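Local coordinates for putative membrane anchored protein (Corynebacterium diphtheriae, PDB 3LSO) that is of unknown function but is probably a membrane-anchored, elongated all-beta protein displayed at the cell surface, at residues Leu422-Met431 against Leu443-Ala454. Sequence-based numbering, arbitrary orientation.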
# COMPACT_ATOMS: atom_id res chain seq x y z
N LEU B 422 15.76 14.12 -29.12
CA LEU B 422 14.42 13.82 -28.62
C LEU B 422 14.26 14.43 -27.21
O LEU B 422 15.04 14.12 -26.33
CB LEU B 422 14.14 12.32 -28.62
CG LEU B 422 12.65 11.99 -28.58
CD1 LEU B 422 11.92 12.47 -29.82
CD2 LEU B 422 12.42 10.50 -28.36
N ALA B 423 13.30 15.34 -27.03
CA ALA B 423 13.00 15.94 -25.71
C ALA B 423 12.62 14.88 -24.65
O ALA B 423 12.00 13.86 -24.99
CB ALA B 423 11.86 16.95 -25.84
N PRO B 424 12.97 15.13 -23.37
CA PRO B 424 12.57 14.27 -22.26
C PRO B 424 11.09 13.94 -22.31
O PRO B 424 10.31 14.80 -22.73
CB PRO B 424 12.84 15.14 -21.04
CG PRO B 424 13.98 15.90 -21.43
CD PRO B 424 13.78 16.25 -22.88
N GLY B 425 10.72 12.72 -21.91
CA GLY B 425 9.32 12.33 -21.77
C GLY B 425 9.07 10.87 -22.06
O GLY B 425 10.02 10.09 -22.19
N ILE B 426 7.79 10.50 -22.16
CA ILE B 426 7.38 9.15 -22.43
C ILE B 426 6.77 9.06 -23.84
O ILE B 426 5.97 9.90 -24.25
CB ILE B 426 6.34 8.68 -21.41
CG1 ILE B 426 6.97 8.53 -20.03
CG2 ILE B 426 5.81 7.34 -21.81
CD1 ILE B 426 5.97 8.21 -18.91
N TYR B 427 7.13 8.01 -24.56
CA TYR B 427 6.86 7.90 -25.96
C TYR B 427 6.46 6.45 -26.19
O TYR B 427 6.98 5.58 -25.49
CB TYR B 427 8.13 8.23 -26.75
CG TYR B 427 8.66 9.66 -26.65
CD1 TYR B 427 8.24 10.66 -27.54
CD2 TYR B 427 9.60 10.01 -25.69
CE1 TYR B 427 8.73 11.97 -27.46
CE2 TYR B 427 10.10 11.31 -25.58
CZ TYR B 427 9.66 12.28 -26.47
OH TYR B 427 10.17 13.55 -26.37
N MSE B 428 5.53 6.18 -27.10
CA MSE B 428 5.15 4.82 -27.50
C MSE B 428 5.20 4.74 -28.99
O MSE B 428 5.07 5.75 -29.68
CB MSE B 428 3.70 4.53 -27.14
CG MSE B 428 3.43 4.07 -25.74
SE MSE B 428 1.52 4.23 -25.45
CE MSE B 428 1.42 6.15 -25.44
N PHE B 429 5.32 3.53 -29.51
CA PHE B 429 5.07 3.34 -30.92
C PHE B 429 3.59 3.03 -31.18
O PHE B 429 2.86 2.60 -30.27
CB PHE B 429 5.98 2.26 -31.45
CG PHE B 429 7.41 2.66 -31.44
CD1 PHE B 429 8.01 3.17 -32.57
CD2 PHE B 429 8.16 2.57 -30.28
CE1 PHE B 429 9.32 3.56 -32.56
CE2 PHE B 429 9.51 2.96 -30.27
CZ PHE B 429 10.08 3.45 -31.41
N GLN B 430 3.13 3.27 -32.40
CA GLN B 430 1.76 2.94 -32.76
C GLN B 430 1.74 1.91 -33.84
O GLN B 430 2.71 1.77 -34.60
CB GLN B 430 1.05 4.19 -33.27
CG GLN B 430 0.93 5.30 -32.22
CD GLN B 430 0.25 6.54 -32.77
OE1 GLN B 430 0.49 6.96 -33.90
NE2 GLN B 430 -0.61 7.14 -31.96
N MSE B 431 0.63 1.19 -33.96
CA MSE B 431 0.37 0.38 -35.17
C MSE B 431 -0.67 1.10 -36.01
O MSE B 431 -1.71 1.54 -35.47
CB MSE B 431 -0.15 -1.01 -34.83
CG MSE B 431 0.06 -2.06 -35.95
SE MSE B 431 -0.63 -3.78 -35.38
CE MSE B 431 0.42 -4.91 -36.52
N LEU B 443 -4.76 4.40 -35.98
CA LEU B 443 -3.40 4.39 -35.45
C LEU B 443 -3.53 4.16 -33.96
O LEU B 443 -4.21 4.92 -33.26
CB LEU B 443 -2.69 5.69 -35.76
CG LEU B 443 -2.33 5.87 -37.23
CD1 LEU B 443 -2.17 7.33 -37.58
CD2 LEU B 443 -1.06 5.10 -37.64
N VAL B 444 -2.91 3.08 -33.48
CA VAL B 444 -3.15 2.66 -32.10
C VAL B 444 -1.87 2.60 -31.28
O VAL B 444 -0.95 1.83 -31.60
CB VAL B 444 -3.82 1.29 -32.05
CG1 VAL B 444 -4.17 0.96 -30.62
CG2 VAL B 444 -5.05 1.28 -32.93
N SER B 445 -1.83 3.42 -30.23
CA SER B 445 -0.71 3.47 -29.30
C SER B 445 -0.56 2.16 -28.57
O SER B 445 -1.54 1.65 -28.02
CB SER B 445 -0.93 4.57 -28.28
OG SER B 445 -0.99 5.81 -28.96
N ILE B 446 0.65 1.61 -28.58
CA ILE B 446 0.90 0.31 -27.97
C ILE B 446 1.75 0.54 -26.74
O ILE B 446 2.95 0.81 -26.86
CB ILE B 446 1.51 -0.71 -28.98
CG1 ILE B 446 0.45 -1.11 -30.01
CG2 ILE B 446 1.93 -1.99 -28.28
CD1 ILE B 446 1.00 -1.87 -31.13
N PRO B 447 1.13 0.49 -25.56
CA PRO B 447 1.86 0.79 -24.32
C PRO B 447 2.98 -0.21 -24.09
O PRO B 447 3.81 0.02 -23.25
CB PRO B 447 0.81 0.62 -23.21
CG PRO B 447 -0.51 0.67 -23.89
CD PRO B 447 -0.30 0.20 -25.31
N GLU B 448 2.99 -1.32 -24.82
CA GLU B 448 4.05 -2.31 -24.60
C GLU B 448 5.32 -1.91 -25.35
O GLU B 448 6.35 -2.60 -25.24
CB GLU B 448 3.62 -3.73 -24.99
CG GLU B 448 2.59 -4.34 -24.08
CD GLU B 448 1.18 -3.74 -24.23
OE1 GLU B 448 0.97 -2.79 -25.03
OE2 GLU B 448 0.27 -4.23 -23.53
N THR B 449 5.26 -0.81 -26.09
CA THR B 449 6.44 -0.30 -26.77
C THR B 449 6.95 0.99 -26.11
O THR B 449 7.87 1.63 -26.60
CB THR B 449 6.15 -0.08 -28.29
OG1 THR B 449 5.31 1.07 -28.49
CG2 THR B 449 5.51 -1.33 -28.90
N ALA B 450 6.36 1.36 -24.98
CA ALA B 450 6.66 2.67 -24.38
C ALA B 450 8.12 2.82 -23.94
O ALA B 450 8.67 1.87 -23.38
CB ALA B 450 5.74 2.92 -23.19
N PHE B 451 8.71 3.99 -24.15
CA PHE B 451 10.02 4.26 -23.61
C PHE B 451 10.07 5.65 -23.01
O PHE B 451 9.29 6.51 -23.39
CB PHE B 451 11.10 4.08 -24.68
CG PHE B 451 11.04 5.08 -25.83
CD1 PHE B 451 11.70 6.30 -25.74
CD2 PHE B 451 10.38 4.78 -26.99
CE1 PHE B 451 11.67 7.20 -26.76
CE2 PHE B 451 10.34 5.68 -28.03
CZ PHE B 451 11.00 6.89 -27.91
N GLU B 452 10.97 5.86 -22.06
CA GLU B 452 11.13 7.17 -21.46
C GLU B 452 12.51 7.71 -21.76
O GLU B 452 13.49 7.01 -21.62
CB GLU B 452 10.88 7.15 -19.95
CG GLU B 452 10.50 8.53 -19.37
CD GLU B 452 10.07 8.52 -17.90
OE1 GLU B 452 9.65 7.47 -17.38
OE2 GLU B 452 10.16 9.60 -17.27
N ILE B 453 12.56 8.96 -22.21
CA ILE B 453 13.79 9.72 -22.24
C ILE B 453 13.86 10.44 -20.92
O ILE B 453 13.01 11.28 -20.64
CB ILE B 453 13.77 10.76 -23.35
CG1 ILE B 453 13.65 10.09 -24.73
CG2 ILE B 453 14.97 11.68 -23.26
CD1 ILE B 453 14.75 9.13 -25.06
N ALA B 454 14.85 10.12 -20.11
CA ALA B 454 14.90 10.64 -18.73
C ALA B 454 14.85 12.17 -18.66
O ALA B 454 15.14 12.87 -19.63
CB ALA B 454 16.09 10.09 -17.94
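Tyr-427 and Phe-451 face each other as an antiparallel hydrogen-bonded pair, Tyr-427 N giving to Phe-451 O (2.9 Å) and Phe-451 N to Tyr-427 O (2.7 Å). Gly-425 pairs likewise with Ile-453, and Met-431 with Val-444 at the far end. Between these runs two overlapping type I turns spanning Ile-446 to Ala-450 interrupt the second strand. Here Thr-449 OG1 stands in for a backbone acceptor: it takes the N-H of Phe-429 at 2.7 Å and gives its own proton to Ile-446 O, tying the corner to the unbroken strand 425-431.

The aromatic side chains cluster on one face. With CG between its backbone N and carbonyl carbon (chi1 67°), Phe-451 brings one ring face against Tyr-427 CB, 3.7 Å from the ring centroid in a CH-pi contact. Leu-422 CD2 lies over the centre of the Tyr-427 ring while meeting the edge of Phe-451. Phe-429 reaches Phe-451 CE2 through CE2, and Val-322 and Ile-303 pack against Phe-429.

On the other face, Gln-430 NE2 points at Ser-445 OG in a weak 3.3 Å bond; Gln-430 OE1 is bonded to Asn-343 ND2 and Ser-445 OG to Asp-289 N.

At the corner, selenomethionine Met-428 rests SE on Pro-447 CA and Ser-445 CB, and CG on Ala-450 CB.

Strands 425-435 and 440-453 thus form a beta hairpin, the second broken by a short loop.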